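Local structure of ECXA (Escherichia coli, 4L63) at residues K159-H164 with S197-N201; E70-S74 with G225-I231; Y60-E66 with L154-I158; I165-L169 with G233-M237; V12-H18 with H180-V186. The protein probably acts as a zinc-dependent metallopeptidase of the metzincin type, cutting peptide bonds at a metal site held by three histidines. All blocks are in the same frame, centred on the assembly; numbering follows the deposited sequence.

Contact 1 (K159-H164 with S197-N201); sequences KHEIGH and SIMLN. With ZN (zinc ion), chain G.
H160 reaches from the active-site helix to the turn at S197-L200 and to the zinc. Its CG stands anti to the backbone N (chi1 176°), which carries the ring off the helix between the turn and the metal. CB and CG pass I198 O at van der Waals distance. ND1 then donates to I198 O at 2.8 Å. The bond is almost straight (175° at the hydrogen), and the oxygen lies in the ring plane and ND1 in the carbonyl plane. CE1 comes 3.6 Å from L200 O. At the tip NE2 binds zinc at 2.1 Å. H164 NE2 binds it too, at 2.2 Å, and H170 is the third protein ligand. Water 1 lies 2.5 Å from the zinc and donates to E161 OE2. Below the metal, M199 bends at chi2 and chi3 and sets CE over one face of each histidine ring. Its CE is 3.6 Å from the H164 centroid, a CH-pi contact, and SD rests on G163 CA. This is the Met-turn under the HExxH zinc site of metzincins. H164 ND1 is held by L168 O. With both ND1 atoms engaged as donors, each ring offers NE2 to the metal and has its rotation fixed.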
# COMPACT_ATOMS: atom_id res chain seq x y z
N LYS A 159 6.47 -9.75 -27.17
CA LYS A 159 6.64 -9.47 -25.74
C LYS A 159 5.46 -9.98 -24.90
O LYS A 159 5.65 -10.56 -23.83
CB LYS A 159 6.82 -7.97 -25.50
CG LYS A 159 8.12 -7.43 -26.08
CD LYS A 159 8.13 -5.92 -26.05
CE LYS A 159 9.22 -5.38 -26.96
NZ LYS A 159 9.52 -3.97 -26.65
N HIS A 160 4.25 -9.76 -25.41
CA HIS A 160 3.04 -10.26 -24.76
C HIS A 160 3.06 -11.79 -24.66
O HIS A 160 2.78 -12.35 -23.60
CB HIS A 160 1.80 -9.79 -25.54
CG HIS A 160 0.50 -10.33 -25.03
ND1 HIS A 160 -0.25 -9.69 -24.06
CD2 HIS A 160 -0.19 -11.44 -25.38
CE1 HIS A 160 -1.34 -10.40 -23.83
NE2 HIS A 160 -1.33 -11.46 -24.61
N GLU A 161 3.43 -12.47 -25.75
CA GLU A 161 3.48 -13.93 -25.74
C GLU A 161 4.59 -14.45 -24.80
O GLU A 161 4.42 -15.50 -24.17
CB GLU A 161 3.68 -14.47 -27.16
CG GLU A 161 2.49 -14.20 -28.10
CD GLU A 161 1.13 -14.54 -27.50
OE1 GLU A 161 0.98 -15.65 -26.94
OE2 GLU A 161 0.21 -13.70 -27.59
N ILE A 162 5.71 -13.73 -24.71
CA ILE A 162 6.76 -14.03 -23.73
C ILE A 162 6.19 -14.04 -22.30
O ILE A 162 6.56 -14.87 -21.47
CB ILE A 162 7.92 -13.01 -23.77
CG1 ILE A 162 8.51 -12.85 -25.17
CG2 ILE A 162 9.02 -13.42 -22.80
CD1 ILE A 162 9.25 -14.03 -25.68
N GLY A 163 5.32 -13.08 -22.02
CA GLY A 163 4.65 -13.03 -20.73
C GLY A 163 3.97 -14.36 -20.42
O GLY A 163 4.07 -14.87 -19.30
N HIS A 164 3.31 -14.93 -21.43
CA HIS A 164 2.63 -16.21 -21.30
C HIS A 164 3.63 -17.36 -21.09
O HIS A 164 3.39 -18.26 -20.28
CB HIS A 164 1.77 -16.49 -22.54
CG HIS A 164 0.53 -15.66 -22.61
ND1 HIS A 164 -0.26 -15.41 -21.50
CD2 HIS A 164 -0.07 -15.03 -23.64
CE1 HIS A 164 -1.29 -14.67 -21.86
NE2 HIS A 164 -1.20 -14.41 -23.15
N SER A 197 -0.25 -2.85 -17.90
CA SER A 197 0.40 -4.13 -18.16
C SER A 197 0.39 -4.45 -19.65
O SER A 197 -0.56 -4.11 -20.35
CB SER A 197 -0.29 -5.25 -17.38
OG SER A 197 0.26 -6.52 -17.68
N ILE A 198 1.45 -5.09 -20.12
CA ILE A 198 1.50 -5.53 -21.50
C ILE A 198 0.73 -6.85 -21.63
O ILE A 198 0.56 -7.39 -22.73
CB ILE A 198 2.96 -5.68 -21.98
CG1 ILE A 198 3.03 -5.74 -23.51
CG2 ILE A 198 3.64 -6.85 -21.28
CD1 ILE A 198 4.41 -5.51 -24.08
N MET A 199 0.22 -7.36 -20.51
CA MET A 199 -0.60 -8.57 -20.51
C MET A 199 -2.09 -8.26 -20.42
O MET A 199 -2.89 -9.12 -20.04
CB MET A 199 -0.21 -9.50 -19.36
CG MET A 199 1.26 -9.84 -19.33
SD MET A 199 1.80 -10.58 -20.89
CE MET A 199 0.83 -12.10 -20.93
N LEU A 200 -2.46 -7.02 -20.74
CA LEU A 200 -3.87 -6.67 -20.91
C LEU A 200 -4.53 -7.66 -21.86
O LEU A 200 -3.92 -8.09 -22.84
CB LEU A 200 -4.03 -5.25 -21.46
CG LEU A 200 -3.69 -4.10 -20.51
CD1 LEU A 200 -3.97 -2.77 -21.19
CD2 LEU A 200 -4.45 -4.23 -19.20
N ASN A 201 -5.76 -8.05 -21.56
CA ASN A 201 -6.52 -8.92 -22.44
C ASN A 201 -6.85 -8.17 -23.73
O ASN A 201 -7.54 -7.14 -23.70
CB ASN A 201 -7.79 -9.42 -21.75
CG ASN A 201 -8.41 -10.60 -22.45
OD1 ASN A 201 -8.41 -10.68 -23.68
ND2 ASN A 201 -8.97 -11.53 -21.68
ZN ZN G . -2.50 -13.22 -24.45
O HOH W 1 -2.22 -14.27 -26.69

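Contact 2 (E70-S74 with G225-I231); sequences EWAPS and GPSRNDI
G225 lies against E70, at the start of a segment whose next turn is a capping box opening helix 228-239. G225 CA sits 3.3 Å from E70 OE1, an oxygen that also forms a salt bridge with K159. P226 follows and turns CG and CB onto one face of the W71 indole. Its CG stands over the five-membered ring, 3.6 Å from the centroid and 17° off the normal, a CH-pi contact. P226 CG also touches E70 O. In the same five-membered ring, NE1 donates to K159 O. S227 is the N-cap. Its OG accepts from D230 N at 3.1 Å, and its own N donates back to D230 OD2 from above the carboxylate plane. D230 OD2 also accepts from I198 N, tying the helix start to the Met-turn. S197 OG lies unusually close to OD1. D230 CB packs on W71 CZ3, while D230 O meets the indole at the edge. I231 ends the segment with two branches. CD1 reaches W71 CE3 at 4.2 Å and touches P73 CB. CG2 sits on the 3-10 turn at 72-74, where S74 OG donates to W71 O at 2.7 Å and I231 CG2 lies 3.6 Å from S74 N.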
# COMPACT_ATOMS: atom_id res chain seq x y z
N GLU A 70 13.62 -7.55 -22.67
CA GLU A 70 12.61 -6.68 -22.07
C GLU A 70 12.18 -7.21 -20.72
O GLU A 70 11.83 -6.44 -19.82
CB GLU A 70 11.38 -6.56 -22.97
CG GLU A 70 11.60 -5.87 -24.29
CD GLU A 70 11.32 -4.39 -24.20
OE1 GLU A 70 10.14 -4.01 -24.29
OE2 GLU A 70 12.29 -3.61 -24.05
N TRP A 71 12.19 -8.53 -20.59
CA TRP A 71 11.70 -9.20 -19.40
C TRP A 71 12.84 -9.53 -18.43
O TRP A 71 12.60 -9.99 -17.31
CB TRP A 71 10.93 -10.47 -19.77
CG TRP A 71 9.60 -10.23 -20.41
CD1 TRP A 71 9.33 -10.16 -21.75
CD2 TRP A 71 8.35 -10.04 -19.73
NE1 TRP A 71 7.99 -9.93 -21.94
CE2 TRP A 71 7.36 -9.85 -20.72
CE3 TRP A 71 7.98 -10.00 -18.39
CZ2 TRP A 71 6.03 -9.63 -20.41
CZ3 TRP A 71 6.64 -9.78 -18.07
CH2 TRP A 71 5.68 -9.60 -19.08
N ALA A 72 14.06 -9.27 -18.88
CA ALA A 72 15.27 -9.55 -18.09
C ALA A 72 15.30 -8.93 -16.67
O ALA A 72 15.88 -9.53 -15.77
CB ALA A 72 16.50 -9.09 -18.87
N PRO A 73 14.70 -7.73 -16.47
CA PRO A 73 14.62 -7.21 -15.10
C PRO A 73 13.95 -8.14 -14.08
O PRO A 73 14.11 -7.93 -12.87
CB PRO A 73 13.80 -5.93 -15.27
CG PRO A 73 14.15 -5.45 -16.62
CD PRO A 73 14.33 -6.69 -17.46
N SER A 74 13.21 -9.14 -14.55
CA SER A 74 12.59 -10.11 -13.65
C SER A 74 13.61 -11.11 -13.08
O SER A 74 13.32 -11.80 -12.10
CB SER A 74 11.48 -10.88 -14.38
OG SER A 74 12.05 -11.76 -15.32
N GLY A 225 6.66 -2.36 -23.36
CA GLY A 225 7.40 -3.32 -22.57
C GLY A 225 6.65 -3.73 -21.32
O GLY A 225 5.60 -3.15 -21.01
N PRO A 226 7.18 -4.71 -20.58
CA PRO A 226 6.59 -5.18 -19.32
C PRO A 226 6.49 -4.03 -18.33
O PRO A 226 7.45 -3.26 -18.22
CB PRO A 226 7.57 -6.24 -18.83
CG PRO A 226 8.45 -6.56 -20.00
CD PRO A 226 8.49 -5.33 -20.84
N SER A 227 5.38 -3.90 -17.62
CA SER A 227 5.26 -2.88 -16.59
C SER A 227 6.01 -3.29 -15.33
O SER A 227 6.51 -4.41 -15.25
CB SER A 227 3.80 -2.63 -16.25
OG SER A 227 3.27 -3.77 -15.59
N ARG A 228 6.09 -2.39 -14.36
CA ARG A 228 6.68 -2.74 -13.07
C ARG A 228 6.01 -3.98 -12.48
O ARG A 228 6.69 -4.91 -12.06
CB ARG A 228 6.57 -1.59 -12.06
CG ARG A 228 7.23 -1.93 -10.72
CD ARG A 228 6.37 -1.49 -9.54
NE ARG A 228 6.95 -1.88 -8.26
CZ ARG A 228 6.46 -2.86 -7.49
NH1 ARG A 228 5.38 -3.54 -7.88
NH2 ARG A 228 7.05 -3.14 -6.33
N ASN A 229 4.68 -4.00 -12.48
CA ASN A 229 3.98 -5.14 -11.91
C ASN A 229 4.15 -6.41 -12.74
O ASN A 229 4.20 -7.51 -12.18
CB ASN A 229 2.49 -4.82 -11.71
CG ASN A 229 2.25 -3.85 -10.56
OD1 ASN A 229 3.20 -3.41 -9.93
ND2 ASN A 229 0.99 -3.54 -10.29
N ASP A 230 4.24 -6.27 -14.06
CA ASP A 230 4.53 -7.42 -14.93
C ASP A 230 5.83 -8.10 -14.51
O ASP A 230 5.92 -9.32 -14.42
CB ASP A 230 4.63 -7.00 -16.40
CG ASP A 230 3.29 -6.67 -17.01
OD1 ASP A 230 2.24 -7.13 -16.50
OD2 ASP A 230 3.28 -5.93 -18.03
N ILE A 231 6.85 -7.28 -14.26
CA ILE A 231 8.17 -7.77 -13.86
C ILE A 231 8.10 -8.47 -12.50
O ILE A 231 8.64 -9.55 -12.32
CB ILE A 231 9.20 -6.63 -13.80
CG1 ILE A 231 9.42 -6.03 -15.20
CG2 ILE A 231 10.51 -7.11 -13.21
CD1 ILE A 231 9.94 -7.02 -16.24

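Contact 3 (Y60-E66 with L154-I158); sequences YSDYVRE and LRITI
Y63 and R155 form the centre of a buried helix-helix contact, in which helix 60-70 crosses the active-site helix 146-165. The short segments approach to 9.7 Å between axes, with a signed crossing angle of -59°. The R155 chain runs extended from CG to NE across one face of the Y63 ring. CG touches CE2 of Y63 at 3.5 Å. The guanidinium then lies flat on the ring, with centres 3.9 Å apart and planes at 20°. It is a stacked cation-pi pair, shifted toward the hydroxyl end, where NH1 sits over CZ. E66 adds charge to the same group. Its OE1 makes a salt bridge to R155 NH2 at 3.4 Å, with carboxylate and guanidinium planes at right angles. R155 NE has a weak, long ion pair with E221. The apolar half of the contact lies deeper. I158 CD1 fits beside Y63 CB at 3.5 Å and also meets Y60 CE1. L154 CD2 packs on Y63 CD2 at 3.7 Å, the two side chains crossing at about a right angle. Y60 and I158 both reach I118 on strand 115-119, so the pair of helices rests on the mixed sheet. Two helices packed together against such a sheet are consistent with the N-terminal part of the metzincin fold, in which a backing helix packs beside the helix that carries the zinc motif.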
# COMPACT_ATOMS: atom_id res chain seq x y z
N TYR A 60 13.06 -13.26 -37.06
CA TYR A 60 12.31 -13.75 -35.91
C TYR A 60 13.19 -13.79 -34.68
O TYR A 60 12.75 -13.52 -33.56
CB TYR A 60 11.75 -15.15 -36.21
CG TYR A 60 10.58 -15.55 -35.36
CD1 TYR A 60 9.75 -14.59 -34.79
CD2 TYR A 60 10.30 -16.89 -35.11
CE1 TYR A 60 8.67 -14.96 -34.01
CE2 TYR A 60 9.22 -17.26 -34.33
CZ TYR A 60 8.41 -16.29 -33.79
OH TYR A 60 7.35 -16.66 -33.01
N SER A 61 14.45 -14.13 -34.92
CA SER A 61 15.44 -14.39 -33.88
C SER A 61 15.83 -13.12 -33.13
O SER A 61 16.12 -13.18 -31.94
CB SER A 61 16.68 -15.04 -34.50
OG SER A 61 17.43 -15.76 -33.53
N ASP A 62 15.82 -11.99 -33.83
CA ASP A 62 16.21 -10.73 -33.19
C ASP A 62 15.09 -10.18 -32.33
O ASP A 62 15.33 -9.36 -31.44
CB ASP A 62 16.58 -9.65 -34.20
CG ASP A 62 17.83 -9.97 -35.00
OD1 ASP A 62 18.37 -11.09 -34.87
OD2 ASP A 62 18.29 -9.05 -35.72
N TYR A 63 13.87 -10.57 -32.65
CA TYR A 63 12.71 -10.05 -31.94
C TYR A 63 12.45 -10.88 -30.70
O TYR A 63 12.07 -10.34 -29.67
CB TYR A 63 11.50 -10.02 -32.87
CG TYR A 63 11.43 -8.76 -33.71
CD1 TYR A 63 12.54 -8.31 -34.41
CD2 TYR A 63 10.26 -8.01 -33.78
CE1 TYR A 63 12.49 -7.16 -35.16
CE2 TYR A 63 10.20 -6.86 -34.53
CZ TYR A 63 11.31 -6.43 -35.22
OH TYR A 63 11.26 -5.28 -35.98
N VAL A 64 12.65 -12.19 -30.80
CA VAL A 64 12.58 -13.04 -29.62
C VAL A 64 13.72 -12.65 -28.70
O VAL A 64 13.54 -12.59 -27.48
CB VAL A 64 12.66 -14.53 -29.98
CG1 VAL A 64 12.59 -15.38 -28.73
CG2 VAL A 64 11.52 -14.90 -30.92
N ARG A 65 14.87 -12.35 -29.31
CA ARG A 65 16.04 -11.84 -28.61
C ARG A 65 15.71 -10.60 -27.78
O ARG A 65 15.90 -10.57 -26.57
CB ARG A 65 17.16 -11.50 -29.61
CG ARG A 65 18.56 -11.44 -29.01
CD ARG A 65 19.55 -12.23 -29.83
NE ARG A 65 20.06 -11.49 -30.99
CZ ARG A 65 19.82 -11.82 -32.25
NH1 ARG A 65 19.06 -12.87 -32.53
NH2 ARG A 65 20.33 -11.11 -33.25
N GLU A 66 15.19 -9.59 -28.46
CA GLU A 66 14.95 -8.28 -27.86
C GLU A 66 13.83 -8.35 -26.82
O GLU A 66 13.91 -7.72 -25.77
CB GLU A 66 14.61 -7.25 -28.95
CG GLU A 66 14.73 -5.80 -28.51
CD GLU A 66 13.53 -5.31 -27.73
OE1 GLU A 66 12.43 -5.89 -27.90
OE2 GLU A 66 13.68 -4.35 -26.94
N LEU A 154 4.33 -6.18 -33.89
CA LEU A 154 5.03 -7.46 -33.79
C LEU A 154 5.79 -7.60 -32.47
O LEU A 154 5.71 -8.64 -31.83
CB LEU A 154 5.99 -7.65 -34.97
CG LEU A 154 6.25 -9.12 -35.29
CD1 LEU A 154 5.14 -9.67 -36.17
CD2 LEU A 154 7.62 -9.31 -35.94
N ARG A 155 6.51 -6.56 -32.07
CA ARG A 155 7.24 -6.59 -30.81
C ARG A 155 6.29 -6.74 -29.63
O ARG A 155 6.50 -7.57 -28.76
CB ARG A 155 8.09 -5.33 -30.62
CG ARG A 155 9.23 -5.20 -31.61
CD ARG A 155 10.08 -3.99 -31.31
NE ARG A 155 11.15 -3.84 -32.29
CZ ARG A 155 12.31 -4.48 -32.25
NH1 ARG A 155 13.22 -4.28 -33.19
NH2 ARG A 155 12.57 -5.33 -31.26
N ILE A 156 5.25 -5.90 -29.62
CA ILE A 156 4.18 -6.00 -28.62
C ILE A 156 3.64 -7.42 -28.55
O ILE A 156 3.55 -8.01 -27.47
CB ILE A 156 3.03 -5.04 -28.92
CG1 ILE A 156 3.50 -3.59 -28.83
CG2 ILE A 156 1.86 -5.29 -27.97
CD1 ILE A 156 2.42 -2.57 -29.15
N THR A 157 3.28 -7.97 -29.71
CA THR A 157 2.75 -9.33 -29.79
C THR A 157 3.72 -10.35 -29.22
O THR A 157 3.33 -11.22 -28.44
CB THR A 157 2.40 -9.73 -31.24
OG1 THR A 157 1.42 -8.83 -31.76
CG2 THR A 157 1.87 -11.15 -31.29
N ILE A 158 4.99 -10.24 -29.60
CA ILE A 158 6.02 -11.16 -29.12
C ILE A 158 6.28 -10.99 -27.62
O ILE A 158 6.29 -11.97 -26.88
CB ILE A 158 7.33 -10.99 -29.91
CG1 ILE A 158 7.13 -11.47 -31.35
CG2 ILE A 158 8.46 -11.77 -29.26
CD1 ILE A 158 8.40 -11.57 -32.17

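Contact 4 (I165-L169 with G233-M237); sequences ILGLL and GVRVM
L166 O is buried against M237 and has no polar partner in the model. Its nearest neighbour across the contact is M237 CB at 3.5 Å, followed by M237 CG. The M237 chain bends at chi2 and chi3 and folds back beside the turn. That brings CE to 3.5 Å from G167 O. Around this spot the contact is apolar. V234 points CG2 between two leucines. It touches L166 CB at 4.0 Å and L168 CD1 at 3.8 Å. V234 CG1 also reaches L166 CD1. The other branch of L168, CD2, packs on M237 CG at 4.0 Å and lies near the backbone of G233. Helix 228-239 thus packs against the turn that follows the active-site helix. W71 touches both L166 and V234 and extends the same core. The turn itself is a Schellman motif. G167 is its C-prime residue with positive phi (96°). L168 N returns to G163 O and G167 N to H164 O. The glycine fits the position in the metzincin sequence HExxHxxGxxH where the chain leaves the helix toward the third histidine, here H170.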
# COMPACT_ATOMS: atom_id res chain seq x y z
N ILE A 165 4.73 -17.32 -21.83
CA ILE A 165 5.81 -18.30 -21.65
C ILE A 165 6.26 -18.30 -20.19
O ILE A 165 6.50 -19.35 -19.60
CB ILE A 165 7.02 -18.00 -22.55
CG1 ILE A 165 6.67 -18.22 -24.02
CG2 ILE A 165 8.20 -18.90 -22.19
CD1 ILE A 165 6.32 -19.65 -24.35
N LEU A 166 6.31 -17.10 -19.61
CA LEU A 166 6.82 -16.91 -18.26
C LEU A 166 5.76 -17.11 -17.18
O LEU A 166 6.00 -16.78 -16.02
CB LEU A 166 7.43 -15.51 -18.12
CG LEU A 166 8.63 -15.23 -19.03
CD1 LEU A 166 9.09 -13.79 -18.93
CD2 LEU A 166 9.77 -16.20 -18.71
N GLY A 167 4.59 -17.62 -17.55
CA GLY A 167 3.60 -18.02 -16.56
C GLY A 167 2.53 -16.99 -16.24
O GLY A 167 1.74 -17.17 -15.30
N LEU A 168 2.49 -15.90 -17.01
CA LEU A 168 1.45 -14.90 -16.80
C LEU A 168 0.24 -15.15 -17.70
O LEU A 168 0.35 -15.74 -18.78
CB LEU A 168 1.99 -13.49 -17.05
CG LEU A 168 3.15 -13.09 -16.14
CD1 LEU A 168 3.53 -11.64 -16.38
CD2 LEU A 168 2.81 -13.34 -14.68
N LEU A 169 -0.92 -14.72 -17.22
CA LEU A 169 -2.15 -14.79 -18.00
C LEU A 169 -2.58 -13.35 -18.29
O LEU A 169 -1.76 -12.44 -18.24
CB LEU A 169 -3.22 -15.58 -17.26
CG LEU A 169 -2.82 -17.04 -16.98
CD1 LEU A 169 -3.74 -17.68 -15.96
CD2 LEU A 169 -2.79 -17.87 -18.26
N GLY A 233 5.48 -9.80 -11.27
CA GLY A 233 4.68 -10.99 -11.49
C GLY A 233 5.56 -12.17 -11.87
O GLY A 233 5.40 -13.27 -11.35
N VAL A 234 6.50 -11.94 -12.78
CA VAL A 234 7.41 -13.01 -13.21
C VAL A 234 8.36 -13.42 -12.08
O VAL A 234 8.68 -14.60 -11.94
CB VAL A 234 8.20 -12.60 -14.47
CG1 VAL A 234 9.22 -13.67 -14.85
CG2 VAL A 234 7.23 -12.37 -15.63
N ARG A 235 8.80 -12.46 -11.26
CA ARG A 235 9.58 -12.79 -10.07
C ARG A 235 8.86 -13.78 -9.16
O ARG A 235 9.47 -14.67 -8.59
CB ARG A 235 9.92 -11.54 -9.25
CG ARG A 235 11.02 -10.72 -9.83
CD ARG A 235 11.59 -9.73 -8.81
NE ARG A 235 12.72 -9.03 -9.41
CZ ARG A 235 13.93 -9.57 -9.53
NH1 ARG A 235 14.16 -10.79 -9.08
NH2 ARG A 235 14.92 -8.88 -10.10
N VAL A 236 7.55 -13.60 -9.03
CA VAL A 236 6.73 -14.56 -8.30
C VAL A 236 6.72 -15.92 -9.00
O VAL A 236 6.90 -16.95 -8.36
CB VAL A 236 5.28 -14.05 -8.14
CG1 VAL A 236 4.39 -15.14 -7.58
CG2 VAL A 236 5.27 -12.81 -7.23
N MET A 237 6.54 -15.91 -10.32
CA MET A 237 6.47 -17.14 -11.11
C MET A 237 7.81 -17.86 -11.12
O MET A 237 7.86 -19.07 -11.34
CB MET A 237 6.03 -16.87 -12.55
CG MET A 237 4.64 -16.23 -12.69
SD MET A 237 3.35 -17.02 -11.72
CE MET A 237 3.23 -18.62 -12.51

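Contact 5 (V12-H18 with H180-V186); sequences VIGYADH and HGVGLEV
V12 begins the strand pairing by packing its CG1 on V186 CG2 at 3.9 Å. Water 2 takes V12 N and donates to V186 O and E185 OE2. The E185 carboxylate also forms a salt bridge with R188. I13 faces E185 in a non-hydrogen-bonded pair. Its CD1 touches E185 CB at 3.7 Å, while CG2 lies against G183 CA. G14 pairs with L184 through two backbone bonds, and G14 N reaches L184 O at 2.8 Å. Y15 sits opposite G183. A chi1 of -152° turns the ring beside its own carbonyl carbon, and the hydroxyl arrives next to H180, where OH accepts from H180 N at 2.8 Å. The edge of the ring meets G181 N. A16 pairs with V182 by two more bonds, and its CB packs on L184 CD1 at 3.7 Å. Beyond the strand, D17 CA makes a CA-H...O contact with H180 O at 3.3 Å. H18 then folds back and lays one ring face over G181 CA, 4.2 Å from the centroid. I13 and Y15 also bond through their backbones to L169 and G167. Strand 12-16 thus pairs with 181-186, the middle strand of a small antiparallel sheet.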
# COMPACT_ATOMS: atom_id res chain seq x y z
N VAL A 12 -2.02 -8.19 -12.36
CA VAL A 12 -1.25 -9.21 -13.03
C VAL A 12 -1.69 -10.57 -12.52
O VAL A 12 -1.79 -10.78 -11.31
CB VAL A 12 0.27 -9.02 -12.79
CG1 VAL A 12 1.08 -10.18 -13.41
CG2 VAL A 12 0.71 -7.67 -13.33
N ILE A 13 -1.95 -11.49 -13.45
CA ILE A 13 -2.49 -12.79 -13.12
C ILE A 13 -1.49 -13.88 -13.52
O ILE A 13 -1.02 -13.89 -14.65
CB ILE A 13 -3.83 -13.05 -13.84
CG1 ILE A 13 -4.82 -11.92 -13.54
CG2 ILE A 13 -4.38 -14.43 -13.48
CD1 ILE A 13 -5.13 -11.74 -12.07
N GLY A 14 -1.18 -14.77 -12.58
CA GLY A 14 -0.23 -15.83 -12.82
C GLY A 14 -0.94 -17.16 -12.93
O GLY A 14 -2.08 -17.30 -12.47
N TYR A 15 -0.30 -18.15 -13.54
CA TYR A 15 -0.90 -19.46 -13.77
C TYR A 15 -0.69 -20.38 -12.59
O TYR A 15 0.41 -20.74 -12.31
CB TYR A 15 -0.25 -20.06 -15.00
CG TYR A 15 -1.09 -21.02 -15.79
CD1 TYR A 15 -0.95 -21.13 -17.15
CD2 TYR A 15 -2.00 -21.82 -15.18
CE1 TYR A 15 -1.72 -22.00 -17.87
CE2 TYR A 15 -2.77 -22.70 -15.89
CZ TYR A 15 -2.61 -22.78 -17.23
OH TYR A 15 -3.38 -23.67 -17.93
N ALA A 16 -1.76 -20.77 -11.93
CA ALA A 16 -1.69 -21.70 -10.81
C ALA A 16 -2.23 -23.06 -11.24
O ALA A 16 -2.99 -23.14 -12.19
CB ALA A 16 -2.46 -21.17 -9.62
N ASP A 17 -1.85 -24.12 -10.54
CA ASP A 17 -2.35 -25.44 -10.88
C ASP A 17 -3.72 -25.71 -10.26
O ASP A 17 -4.38 -24.80 -9.76
CB ASP A 17 -1.36 -26.54 -10.48
CG ASP A 17 -1.02 -26.53 -9.00
OD1 ASP A 17 -1.88 -26.16 -8.17
OD2 ASP A 17 0.11 -26.93 -8.65
N HIS A 18 -4.13 -26.97 -10.27
CA HIS A 18 -5.48 -27.32 -9.84
C HIS A 18 -5.64 -27.26 -8.32
O HIS A 18 -6.75 -27.42 -7.80
CB HIS A 18 -5.85 -28.70 -10.37
CG HIS A 18 -5.52 -28.89 -11.82
ND1 HIS A 18 -6.38 -28.52 -12.83
CD2 HIS A 18 -4.43 -29.42 -12.42
CE1 HIS A 18 -5.83 -28.81 -14.00
NE2 HIS A 18 -4.64 -29.35 -13.78
N HIS A 180 -4.41 -26.18 -17.34
CA HIS A 180 -3.54 -26.74 -16.32
C HIS A 180 -3.77 -26.12 -14.95
O HIS A 180 -2.95 -26.26 -14.04
CB HIS A 180 -2.07 -26.58 -16.73
CG HIS A 180 -1.70 -27.36 -17.95
ND1 HIS A 180 -1.22 -26.77 -19.11
CD2 HIS A 180 -1.77 -28.69 -18.21
CE1 HIS A 180 -1.00 -27.70 -20.01
NE2 HIS A 180 -1.32 -28.87 -19.50
N GLY A 181 -4.91 -25.45 -14.79
CA GLY A 181 -5.25 -24.87 -13.51
C GLY A 181 -6.15 -23.65 -13.56
O GLY A 181 -7.19 -23.65 -14.22
N VAL A 182 -5.73 -22.60 -12.87
CA VAL A 182 -6.57 -21.43 -12.66
C VAL A 182 -5.69 -20.18 -12.57
O VAL A 182 -4.55 -20.25 -12.10
CB VAL A 182 -7.44 -21.59 -11.38
CG1 VAL A 182 -6.57 -21.76 -10.14
CG2 VAL A 182 -8.42 -20.42 -11.21
N GLY A 183 -6.19 -19.05 -13.04
CA GLY A 183 -5.47 -17.79 -12.88
C GLY A 183 -5.62 -17.26 -11.47
O GLY A 183 -6.72 -17.27 -10.91
N LEU A 184 -4.51 -16.80 -10.89
CA LEU A 184 -4.52 -16.22 -9.56
C LEU A 184 -3.70 -14.94 -9.61
O LEU A 184 -2.61 -14.94 -10.18
CB LEU A 184 -3.93 -17.17 -8.51
CG LEU A 184 -4.74 -18.42 -8.16
CD1 LEU A 184 -4.09 -19.13 -6.99
CD2 LEU A 184 -6.18 -18.05 -7.83
N GLU A 185 -4.23 -13.87 -9.03
CA GLU A 185 -3.54 -12.59 -9.02
C GLU A 185 -2.23 -12.69 -8.26
O GLU A 185 -2.18 -13.26 -7.18
CB GLU A 185 -4.41 -11.49 -8.41
CG GLU A 185 -3.78 -10.10 -8.57
CD GLU A 185 -4.60 -8.97 -7.97
OE1 GLU A 185 -5.73 -9.22 -7.47
OE2 GLU A 185 -4.11 -7.83 -7.99
N VAL A 186 -1.17 -12.13 -8.83
CA VAL A 186 0.12 -12.12 -8.15
C VAL A 186 0.67 -10.69 -8.08
O VAL A 186 0.26 -9.82 -8.86
CB VAL A 186 1.15 -13.03 -8.86
CG1 VAL A 186 0.70 -14.49 -8.79
CG2 VAL A 186 1.32 -12.61 -10.32
O HOH W 2 -1.70 -7.75 -9.48

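Overall arrangement
Contact 1 holds the zinc site, and the others pack the helices and strands around it. Contact 1 lies about 2 Å from the chain centre, and the centres of contacts 2 and 4 each lie about 10 Å from that of contact 1. Contacts 1 and 3 share helix 146-165, and contact 4 holds the turn that ends it. Contacts 2 and 4 share helix 228-239. Contacts 4 and 5 adjoin, their centres about 9 Å apart. Contacts 3 and 5 are about 25 Å apart on opposite sides of the centre. Along the chain, contact 3 is nested inside the loop closed by contact 5, and contact 1 inside that of contact 2. Contacts 2 and 3 cross, as do 4 and 5.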